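Long-range contacts in glutaredoxin (Methanosarcina mazei, PDB 3NZN), which probably catalyses thiol-disulfide exchange through a CxxC motif, as glutaredoxins of the thioredoxin superfamily do: residues Asn5-Asp11 with Asp55-Gly59; Lys23-Leu29 with Phe78-Asn84; Glu68-Asn73 with Asp85-Val90. All coordinates share one frame. Residue numbers count along the deposited sequence, not the author numbering.

The three contacts illustrate how chemistry follows place in a thioredoxin-type fold. Interaction 2 is the core: two antiparallel neighbours in the central sheet, joined by backbone hydrogen bonds, with mostly buried side chains on both faces. Interaction 3, its centre about 7 Å from that of interaction 2, packs the end of helix 59-72 against strand 87-90, outermost within this chain; it is a surface contact of apolar packing and loose charge pairing, tied to interaction 2 where Ile82 meets Phe72 and Thr80 meets Asn73. Interaction 1 lies about 18 Å from interaction 2, centre to centre. Partly buried, it relies on side-chain-to-carbonyl hydrogen bonds between residues 5-11 and 55-59, and touches interaction 2 through Asp55 and Leu29.

Interaction 1 (Asn5-Asp11 with Asp55-Gly59); sequences NLFGQKD and DRLEG. With SO4 (sulfate ion), chain F.
The hairpin turn between strands 2-4 and 10-15 meets the loop that leads from strand 49-53 into helix 59-72. Asn5 to Gly8 form a type I beta turn, closed by Gly8 N to Asn5 O (3.0 Å), and Asn5 N bonds to Gln9 O (2.9 Å). Residues 55-56 end a 3-10 segment, and the backbones come nearest at Asp11 and Arg56 (CA-CA 5.3 Å). The Asn5 side chain (chi1 p) lies at the centre: OD1 accepts Gln9 N at 3.0 Å, while ND2 donates to Gln9 OE1 at 3.0 Å and to Arg56 O at 2.9 Å. Arg56, m at chi1 and then extended, sends NH1 to Lys10 O (2.9 Å), with Gln9 CB over one face of its guanidinium. Asp11 CB rests on Arg56 CB at 3.6 Å. A water joins Glu58 OE1 (2.5 Å) to Leu6 N (3.3 Å, weak). Lys10 NZ bonds to sulfate O3 (2.7 Å), an ion probably from the crystallisation liquor. Phe7 makes a cation-pi contact with Arg12 of the second subunit. In both direct hydrogen bonds between the segments, a side-chain donor from one reaches a backbone carbonyl of the other, tying the two main chains together.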
loop_
_atom_site.group_PDB
_atom_site.type_symbol
_atom_site.label_atom_id
_atom_site.label_comp_id
_atom_site.label_asym_id
_atom_site.label_seq_id
_atom_site.Cartn_x
_atom_site.Cartn_y
_atom_site.Cartn_z
ATOM N N ASN A 5 -11.778 9.677 7.306
ATOM C CA ASN A 5 -10.415 10.083 7.606
ATOM C C ASN A 5 -10.355 11.608 7.730
ATOM O O ASN A 5 -11.321 12.360 7.543
ATOM C CB ASN A 5 -9.477 9.400 6.631
ATOM C CG ASN A 5 -9.586 9.939 5.221
ATOM O OD1 ASN A 5 -10.150 10.997 4.951
ATOM N ND2 ASN A 5 -9.061 9.171 4.280
ATOM N N LEU A 6 -9.137 12.082 7.938
ATOM C CA LEU A 6 -8.881 13.565 8.130
ATOM C C LEU A 6 -9.269 14.341 6.848
ATOM O O LEU A 6 -9.444 15.583 6.910
ATOM C CB LEU A 6 -7.465 13.720 8.482
ATOM C CG LEU A 6 -6.791 14.997 8.375
ATOM C CD1 LEU A 6 -7.555 15.808 9.412
ATOM C CD2 LEU A 6 -5.261 14.783 8.677
ATOM N N PHE A 7 -9.214 13.686 5.724
ATOM C CA PHE A 7 -9.448 14.292 4.450
ATOM C C PHE A 7 -10.885 14.196 4.031
ATOM O O PHE A 7 -11.175 14.500 2.863
ATOM C CB PHE A 7 -8.487 13.669 3.410
ATOM C CG PHE A 7 -7.075 13.544 3.936
ATOM C CD1 PHE A 7 -6.344 14.734 4.371
ATOM C CD2 PHE A 7 -6.459 12.336 4.049
ATOM C CE1 PHE A 7 -5.112 14.565 4.908
ATOM C CE2 PHE A 7 -5.249 12.239 4.643
ATOM C CZ PHE A 7 -4.581 13.356 5.002
ATOM N N GLY A 8 -11.772 13.731 4.939
ATOM C CA GLY A 8 -13.152 13.699 4.677
ATOM C C GLY A 8 -13.682 12.507 3.912
ATOM O O GLY A 8 -14.843 12.506 3.544
ATOM N N GLN A 9 -12.827 11.547 3.604
ATOM C CA GLN A 9 -13.175 10.372 2.870
ATOM C C GLN A 9 -13.597 9.250 3.835
ATOM O O GLN A 9 -12.971 8.942 4.817
ATOM C CB GLN A 9 -12.033 9.867 2.008
ATOM C CG GLN A 9 -11.382 10.798 1.146
ATOM C CD GLN A 9 -10.026 10.217 0.605
ATOM O OE1 GLN A 9 -9.010 9.860 1.382
ATOM N NE2 GLN A 9 -10.020 10.060 -0.736
ATOM N N LYS A 10 -14.716 8.558 3.513
ATOM C CA LYS A 10 -15.182 7.452 4.259
ATOM C C LYS A 10 -14.161 6.341 4.304
ATOM O O LYS A 10 -13.677 5.921 3.230
ATOM C CB LYS A 10 -16.525 6.933 3.703
ATOM C CG LYS A 10 -17.133 5.846 4.563
ATOM C CD LYS A 10 -18.455 5.418 4.091
ATOM C CE LYS A 10 -18.447 4.749 2.740
ATOM N NZ LYS A 10 -19.878 4.428 2.313
ATOM N N ASP A 11 -13.778 5.910 5.510
ATOM C CA ASP A 11 -12.768 4.877 5.606
ATOM C C ASP A 11 -13.264 3.572 6.280
ATOM O O ASP A 11 -12.596 2.596 6.246
ATOM C CB ASP A 11 -11.449 5.389 6.224
ATOM C CG ASP A 11 -11.611 5.896 7.629
ATOM O OD1 ASP A 11 -12.659 5.827 8.272
ATOM O OD2 ASP A 11 -10.593 6.492 8.083
ATOM N N ASP A 55 -6.903 1.623 2.106
ATOM C CA ASP A 55 -6.184 2.707 1.419
ATOM C C ASP A 55 -6.628 4.041 1.888
ATOM O O ASP A 55 -5.943 5.043 1.544
ATOM C CB ASP A 55 -6.443 2.628 -0.038
ATOM C CG ASP A 55 -7.892 2.776 -0.397
ATOM O OD1 ASP A 55 -8.761 2.043 0.142
ATOM O OD2 ASP A 55 -8.248 3.498 -1.311
ATOM N N ARG A 56 -7.666 4.221 2.688
ATOM C CA ARG A 56 -8.098 5.460 3.250
ATOM C C ARG A 56 -7.640 5.669 4.667
ATOM O O ARG A 56 -7.967 6.639 5.274
ATOM C CB ARG A 56 -9.610 5.644 3.094
ATOM C CG ARG A 56 -9.958 5.851 1.667
ATOM C CD ARG A 56 -11.315 6.254 1.448
ATOM N NE ARG A 56 -11.555 6.623 0.056
ATOM C CZ ARG A 56 -12.811 6.642 -0.405
ATOM N NH1 ARG A 56 -13.790 6.414 0.424
ATOM N NH2 ARG A 56 -13.064 6.933 -1.670
ATOM N N LEU A 57 -6.888 4.724 5.183
ATOM C CA LEU A 57 -6.369 4.849 6.541
ATOM C C LEU A 57 -4.987 5.457 6.509
ATOM O O LEU A 57 -4.276 5.299 5.538
ATOM C CB LEU A 57 -6.364 3.494 7.214
ATOM C CG LEU A 57 -7.684 2.757 7.389
ATOM C CD1 LEU A 57 -7.390 1.373 7.908
ATOM C CD2 LEU A 57 -8.659 3.537 8.316
ATOM N N GLU A 58 -4.572 5.933 7.677
ATOM C CA GLU A 58 -3.364 6.614 7.922
ATOM C C GLU A 58 -2.676 6.077 9.157
ATOM O O GLU A 58 -3.343 5.629 10.048
ATOM C CB GLU A 58 -3.701 8.102 8.192
ATOM C CG GLU A 58 -4.095 8.887 6.948
ATOM C CD GLU A 58 -5.582 9.159 6.818
ATOM O OE1 GLU A 58 -6.260 9.847 7.703
ATOM O OE2 GLU A 58 -6.066 8.723 5.770
ATOM N N GLY A 59 -1.356 6.278 9.241
ATOM C CA GLY A 59 -0.623 6.071 10.426
ATOM C C GLY A 59 -0.862 4.732 11.050
ATOM O O GLY A 59 -0.892 3.700 10.342
HETATM S S SO4 F . -22.553 3.308 4.839
HETATM O O1 SO4 F . -22.961 3.817 6.199
HETATM O O2 SO4 F . -23.763 2.949 4.095
HETATM O O3 SO4 F . -21.852 4.281 4.133
HETATM O O4 SO4 F . -21.788 2.071 5.200
HETATM O O HOH W 1 -7.533 9.934 9.811
HETATM O O HOH W 2 -9.066 7.490 -1.519
#

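Interaction 2 (Lys23-Leu29 with Phe78-Asn84); sequences KVIMYGL and FPTTIIN. With SO4 (sulfate ion), chain D.
Neighbouring strands 24-28 and 80-83 run antiparallel, their axes 4.6 Å apart at closest and 166° between directions. Ile25-Ile82 and Tyr27-Thr80 are hydrogen-bonded pairs; Val24-Ile83 and Met26-Thr81 are non-hydrogen-bonded. The rungs are Ile25 N to Ile82 O (3.0 Å), Ile82 N to Ile25 O (2.8 Å), Tyr27 N to Thr80 O (2.8 Å) and Thr80 N to Tyr27 O (3.0 Å), extended by Asn84 N to Lys23 O (2.8 Å). Lys23 N holds sulfate O3 (2.9 Å), probably from the crystallisation liquor. On one face the Tyr27 ring (chi1 m) packs against Ile82 (chi1 m), Tyr27 CE2 3.7 Å from Ile82 CD1, and Ile25 CG2 fits 4.1 Å from Ile82 CB. On the other, Met26 CG lies against Pro79 CB (4.0 Å) and Thr81 OG1 (3.6 Å). Phe78 CD1 (chi1 m) packs 3.8 Å from Gly28 CA, and Leu29 CD2 lies over the face of the Phe78 ring in a CH-pi contact, 4.0 Å from its centroid. Helix 33-45 covers the Met26 face and helix 59-72 the Tyr27 face. With Pro79 following a cis peptide and touching Cys35, disulfide partner of Cys32, this is the cis-proline strand beside the CxxC helix characteristic of the thioredoxin fold.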
loop_
_atom_site.group_PDB
_atom_site.type_symbol
_atom_site.label_atom_id
_atom_site.label_comp_id
_atom_site.label_asym_id
_atom_site.label_seq_id
_atom_site.Cartn_x
_atom_site.Cartn_y
_atom_site.Cartn_z
ATOM N N LYS A 23 -19.080 -11.267 14.714
ATOM C CA LYS A 23 -18.146 -10.309 14.138
ATOM C C LYS A 23 -17.913 -10.734 12.686
ATOM O O LYS A 23 -17.425 -11.815 12.421
ATOM C CB LYS A 23 -16.863 -10.288 14.922
ATOM C CG LYS A 23 -15.871 -9.203 14.345
ATOM C CD LYS A 23 -16.381 -7.737 14.409
ATOM C CE LYS A 23 -15.320 -6.756 14.001
ATOM N NZ LYS A 23 -15.610 -5.480 14.621
ATOM N N VAL A 24 -18.198 -9.851 11.764
ATOM C CA VAL A 24 -17.944 -10.059 10.365
ATOM C C VAL A 24 -17.309 -8.744 9.849
ATOM O O VAL A 24 -17.939 -7.729 9.947
ATOM C CB VAL A 24 -19.226 -10.355 9.585
ATOM C CG1 VAL A 24 -19.050 -10.534 8.077
ATOM C CG2 VAL A 24 -19.958 -11.640 10.181
ATOM N N ILE A 25 -16.085 -8.858 9.304
ATOM C CA ILE A 25 -15.367 -7.647 8.851
ATOM C C ILE A 25 -14.727 -7.891 7.485
ATOM O O ILE A 25 -14.075 -8.818 7.284
ATOM C CB ILE A 25 -14.382 -7.143 9.907
ATOM C CG1 ILE A 25 -13.699 -5.843 9.420
ATOM C CG2 ILE A 25 -13.396 -8.132 10.189
ATOM C CD1 ILE A 25 -13.225 -5.026 10.554
ATOM N N MET A 26 -15.091 -6.988 6.576
ATOM C CA MET A 26 -14.464 -7.001 5.252
ATOM C C MET A 26 -13.394 -5.879 5.152
ATOM O O MET A 26 -13.691 -4.769 5.325
ATOM C CB MET A 26 -15.500 -6.787 4.126
ATOM C CG MET A 26 -14.881 -6.905 2.681
ATOM S SD MET A 26 -15.819 -6.084 1.306
ATOM C CE MET A 26 -17.180 -5.652 2.304
ATOM N N TYR A 27 -12.151 -6.327 4.958
ATOM C CA TYR A 27 -11.066 -5.399 4.575
ATOM C C TYR A 27 -11.021 -5.284 3.054
ATOM O O TYR A 27 -10.909 -6.206 2.385
ATOM C CB TYR A 27 -9.733 -5.860 5.130
ATOM C CG TYR A 27 -9.718 -5.785 6.635
ATOM C CD1 TYR A 27 -9.326 -4.625 7.289
ATOM C CD2 TYR A 27 -10.047 -6.881 7.413
ATOM C CE1 TYR A 27 -9.305 -4.558 8.681
ATOM C CE2 TYR A 27 -10.030 -6.798 8.811
ATOM C CZ TYR A 27 -9.669 -5.667 9.409
ATOM O OH TYR A 27 -9.677 -5.723 10.788
ATOM N N GLY A 28 -11.107 -4.026 2.606
ATOM C CA GLY A 28 -11.100 -3.779 1.184
ATOM C C GLY A 28 -10.302 -2.520 0.808
ATOM O O GLY A 28 -9.656 -1.918 1.675
ATOM N N LEU A 29 -10.399 -2.135 -0.431
ATOM C CA LEU A 29 -9.864 -0.867 -0.923
ATOM C C LEU A 29 -11.035 -0.065 -1.493
ATOM O O LEU A 29 -11.963 -0.652 -2.043
ATOM C CB LEU A 29 -8.830 -1.113 -2.036
ATOM C CG LEU A 29 -7.643 -1.991 -1.692
ATOM C CD1 LEU A 29 -6.724 -2.266 -2.856
ATOM C CD2 LEU A 29 -6.850 -1.527 -0.475
ATOM N N PHE A 78 -7.209 -8.143 -1.347
ATOM C CA PHE A 78 -8.502 -7.523 -1.028
ATOM C C PHE A 78 -9.546 -7.925 -2.064
ATOM O O PHE A 78 -9.276 -7.918 -3.263
ATOM C CB PHE A 78 -8.364 -5.989 -1.044
ATOM C CG PHE A 78 -7.342 -5.554 -0.049
ATOM C CD1 PHE A 78 -7.659 -5.419 1.296
ATOM C CD2 PHE A 78 -5.976 -5.371 -0.381
ATOM C CE1 PHE A 78 -6.725 -5.106 2.218
ATOM C CE2 PHE A 78 -5.048 -5.061 0.584
ATOM C CZ PHE A 78 -5.394 -4.950 1.832
ATOM N N PRO A 79 -10.789 -8.250 -1.636
ATOM C CA PRO A 79 -11.187 -8.205 -0.269
ATOM C C PRO A 79 -10.700 -9.382 0.564
ATOM O O PRO A 79 -10.490 -10.462 0.045
ATOM C CB PRO A 79 -12.730 -8.316 -0.375
ATOM C CG PRO A 79 -12.965 -9.037 -1.676
ATOM C CD PRO A 79 -11.839 -8.523 -2.578
ATOM N N THR A 80 -10.539 -9.160 1.864
ATOM C CA THR A 80 -10.391 -10.237 2.848
ATOM C C THR A 80 -11.531 -10.006 3.860
ATOM O O THR A 80 -11.637 -9.006 4.524
ATOM C CB THR A 80 -9.067 -10.203 3.551
ATOM O OG1 THR A 80 -8.009 -10.431 2.612
ATOM C CG2 THR A 80 -8.937 -11.213 4.566
ATOM N N THR A 81 -12.402 -11.068 3.935
ATOM C CA THR A 81 -13.546 -11.035 4.837
ATOM C C THR A 81 -13.298 -12.022 5.948
ATOM O O THR A 81 -13.036 -13.199 5.647
ATOM C CB THR A 81 -14.851 -11.397 4.030
ATOM O OG1 THR A 81 -15.023 -10.446 3.004
ATOM C CG2 THR A 81 -16.037 -11.282 5.025
ATOM N N ILE A 82 -13.325 -11.562 7.158
ATOM C CA ILE A 82 -12.989 -12.380 8.340
ATOM C C ILE A 82 -14.277 -12.558 9.135
ATOM O O ILE A 82 -14.898 -11.622 9.591
ATOM C CB ILE A 82 -11.859 -11.757 9.182
ATOM C CG1 ILE A 82 -10.617 -11.478 8.305
ATOM C CG2 ILE A 82 -11.508 -12.740 10.310
ATOM C CD1 ILE A 82 -9.623 -10.466 8.924
ATOM N N ILE A 83 -14.626 -13.839 9.344
ATOM C CA ILE A 83 -15.883 -14.225 9.942
ATOM C C ILE A 83 -15.620 -14.921 11.283
ATOM O O ILE A 83 -14.922 -15.910 11.352
ATOM C CB ILE A 83 -16.689 -15.180 9.023
ATOM C CG1 ILE A 83 -16.987 -14.479 7.717
ATOM C CG2 ILE A 83 -18.019 -15.678 9.717
ATOM C CD1 ILE A 83 -17.529 -15.319 6.604
ATOM N N ASN A 84 -16.143 -14.261 12.326
ATOM C CA ASN A 84 -16.065 -14.780 13.708
ATOM C C ASN A 84 -14.639 -15.055 14.150
ATOM O O ASN A 84 -14.407 -15.910 14.957
ATOM C CB ASN A 84 -16.959 -15.988 13.919
ATOM C CG ASN A 84 -18.380 -15.764 13.486
ATOM O OD1 ASN A 84 -18.959 -14.728 13.803
ATOM N ND2 ASN A 84 -18.921 -16.639 12.741
HETATM S S SO4 D . -18.306 -14.132 17.493
HETATM O O1 SO4 D . -17.526 -13.611 18.600
HETATM O O2 SO4 D . -19.756 -13.903 17.865
HETATM O O3 SO4 D . -17.764 -13.145 16.473
HETATM O O4 SO4 D . -17.914 -15.608 17.292
HETATM O O HOH W 3 -14.233 -11.690 12.416
#

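Interaction 3 (Glu68-Asn73 with Asp85-Val90); sequences EVRRFN and DEKAIV
The last turn of helix 59-72 packs against residues 85-90. Asp85, in a loop with positive phi (60°), has chi1 t and opens the contact: OD1 lies 3.3 Å from Phe72 CZ, near the plane of the ring at its edge, and 3.5 Å from Arg71 NH2. The latter is a salt bridge of charges alone, the oxygen lying well out of the guanidinium plane; Arg71 NH1 also makes a long ion pair with Glu68 OE1 (3.8 Å), completing a loose network. Glu86 directs CB away; with Lys87 it forms a classic beta bulge opposite Ile83. Strand 87-90 then alternates. Lys87 points away, and its NZ pairs with Glu96. Ala88 turns toward the helix, its CB 3.8 Å from CB of Phe72 (chi1 m). Ile89 points to helix 94-100. Val90 points toward the helix again, CG2 3.6 Å from ND2 of Asn73, the first residue beyond the helix, whose ND2 bonds to Thr80. The closest CA pairs are Phe72-Ala88 (6.1 Å) and Asn73-Val90 (7.3 Å). Helices 59-72 and 94-100 thus sandwich strand 87-90, outermost within this chain, of the beta-hairpin 77-90, the C-terminal beta-beta-alpha portion of a thioredoxin-like fold.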
loop_
_atom_site.group_PDB
_atom_site.type_symbol
_atom_site.label_atom_id
_atom_site.label_comp_id
_atom_site.label_asym_id
_atom_site.label_seq_id
_atom_site.Cartn_x
_atom_site.Cartn_y
_atom_site.Cartn_z
ATOM N N GLU A 68 -3.644 -6.966 10.513
ATOM C CA GLU A 68 -4.777 -7.863 10.680
ATOM C C GLU A 68 -5.050 -8.692 9.405
ATOM O O GLU A 68 -5.304 -9.883 9.490
ATOM C CB GLU A 68 -5.984 -7.059 11.076
ATOM C CG GLU A 68 -7.260 -7.883 11.178
ATOM C CD GLU A 68 -7.354 -8.766 12.390
ATOM O OE1 GLU A 68 -6.409 -8.817 13.231
ATOM O OE2 GLU A 68 -8.460 -9.435 12.547
ATOM N N VAL A 69 -5.049 -8.039 8.252
ATOM C CA VAL A 69 -5.201 -8.744 7.015
ATOM C C VAL A 69 -4.098 -9.779 6.858
ATOM O O VAL A 69 -4.320 -10.904 6.529
ATOM C CB VAL A 69 -5.221 -7.777 5.828
ATOM C CG1 VAL A 69 -5.212 -8.526 4.537
ATOM C CG2 VAL A 69 -6.433 -6.895 5.911
ATOM N N ARG A 70 -2.830 -9.385 7.107
ATOM C CA ARG A 70 -1.753 -10.332 6.900
ATOM C C ARG A 70 -1.846 -11.594 7.769
ATOM O O ARG A 70 -1.532 -12.611 7.363
ATOM C CB ARG A 70 -0.408 -9.601 7.165
ATOM C CG ARG A 70 0.788 -10.467 6.936
ATOM C CD ARG A 70 2.118 -9.594 7.166
ATOM N NE ARG A 70 2.397 -8.725 5.997
ATOM C CZ ARG A 70 2.516 -7.423 6.017
ATOM N NH1 ARG A 70 2.737 -6.782 4.901
ATOM N NH2 ARG A 70 2.419 -6.770 7.089
ATOM N N ARG A 71 -2.323 -11.394 8.969
ATOM C CA ARG A 71 -2.524 -12.531 9.908
ATOM C C ARG A 71 -3.402 -13.645 9.290
ATOM O O ARG A 71 -3.109 -14.799 9.411
ATOM C CB ARG A 71 -3.139 -12.063 11.212
ATOM C CG ARG A 71 -3.610 -13.167 12.139
ATOM C CD ARG A 71 -4.305 -12.576 13.327
ATOM N NE ARG A 71 -5.173 -13.521 14.003
ATOM C CZ ARG A 71 -5.981 -13.155 14.960
ATOM N NH1 ARG A 71 -6.020 -11.915 15.345
ATOM N NH2 ARG A 71 -6.767 -14.060 15.517
ATOM N N PHE A 72 -4.463 -13.210 8.598
ATOM C CA PHE A 72 -5.457 -14.104 8.057
ATOM C C PHE A 72 -5.228 -14.416 6.574
ATOM O O PHE A 72 -5.792 -15.342 6.002
ATOM C CB PHE A 72 -6.837 -13.506 8.205
ATOM C CG PHE A 72 -7.372 -13.664 9.626
ATOM C CD1 PHE A 72 -7.955 -14.831 10.013
ATOM C CD2 PHE A 72 -7.354 -12.651 10.505
ATOM C CE1 PHE A 72 -8.429 -15.009 11.292
ATOM C CE2 PHE A 72 -7.861 -12.853 11.821
ATOM C CZ PHE A 72 -8.434 -14.007 12.131
ATOM N N ASN A 73 -4.394 -13.609 5.932
ATOM C CA ASN A 73 -4.195 -13.631 4.486
ATOM C C ASN A 73 -2.796 -13.056 4.199
ATOM O O ASN A 73 -2.618 -11.890 3.955
ATOM C CB ASN A 73 -5.215 -12.783 3.762
ATOM C CG ASN A 73 -4.918 -12.674 2.276
ATOM O OD1 ASN A 73 -4.146 -13.439 1.747
ATOM N ND2 ASN A 73 -5.615 -11.799 1.608
ATOM N N ASP A 85 -13.731 -14.258 13.649
ATOM C CA ASP A 85 -12.274 -14.314 14.002
ATOM C C ASP A 85 -11.721 -15.657 13.662
ATOM O O ASP A 85 -10.688 -16.047 14.272
ATOM C CB ASP A 85 -12.059 -13.961 15.463
ATOM C CG ASP A 85 -10.668 -13.445 15.764
ATOM O OD1 ASP A 85 -10.020 -12.931 14.860
ATOM O OD2 ASP A 85 -10.276 -13.581 16.947
ATOM N N GLU A 86 -12.340 -16.385 12.745
ATOM C CA GLU A 86 -11.947 -17.771 12.479
ATOM C C GLU A 86 -11.783 -18.081 11.048
ATOM O O GLU A 86 -10.816 -18.721 10.661
ATOM C CB GLU A 86 -12.970 -18.765 13.090
ATOM C CG GLU A 86 -13.106 -18.575 14.532
ATOM C CD GLU A 86 -12.501 -19.624 15.308
ATOM O OE1 GLU A 86 -11.286 -19.831 15.076
ATOM O OE2 GLU A 86 -13.266 -20.191 16.149
ATOM N N LYS A 87 -12.707 -17.669 10.215
ATOM C CA LYS A 87 -12.707 -18.079 8.834
ATOM C C LYS A 87 -12.401 -16.845 7.999
ATOM O O LYS A 87 -13.074 -15.830 8.085
ATOM C CB LYS A 87 -14.038 -18.648 8.471
ATOM C CG LYS A 87 -14.189 -18.931 7.044
ATOM C CD LYS A 87 -13.453 -20.068 6.438
ATOM C CE LYS A 87 -14.145 -20.517 5.111
ATOM N NZ LYS A 87 -13.285 -21.533 4.436
ATOM N N ALA A 88 -11.347 -16.922 7.206
ATOM C CA ALA A 88 -10.977 -15.843 6.284
ATOM C C ALA A 88 -11.333 -16.247 4.817
ATOM O O ALA A 88 -10.973 -17.333 4.374
ATOM C CB ALA A 88 -9.504 -15.518 6.400
ATOM N N ILE A 89 -12.000 -15.367 4.108
ATOM C CA ILE A 89 -12.332 -15.598 2.721
ATOM C C ILE A 89 -11.683 -14.498 1.903
ATOM O O ILE A 89 -11.862 -13.284 2.167
ATOM C CB ILE A 89 -13.858 -15.576 2.474
ATOM C CG1 ILE A 89 -14.464 -16.676 3.389
ATOM C CG2 ILE A 89 -14.134 -15.772 1.033
ATOM C CD1 ILE A 89 -16.021 -16.631 3.391
ATOM N N VAL A 90 -10.835 -14.917 0.974
ATOM C CA VAL A 90 -10.036 -13.998 0.139
ATOM C C VAL A 90 -10.705 -13.939 -1.201
ATOM O O VAL A 90 -10.856 -14.948 -1.861
ATOM C CB VAL A 90 -8.640 -14.469 0.112
ATOM C CG1 VAL A 90 -7.802 -13.520 -0.829
ATOM C CG2 VAL A 90 -7.993 -14.457 1.503
#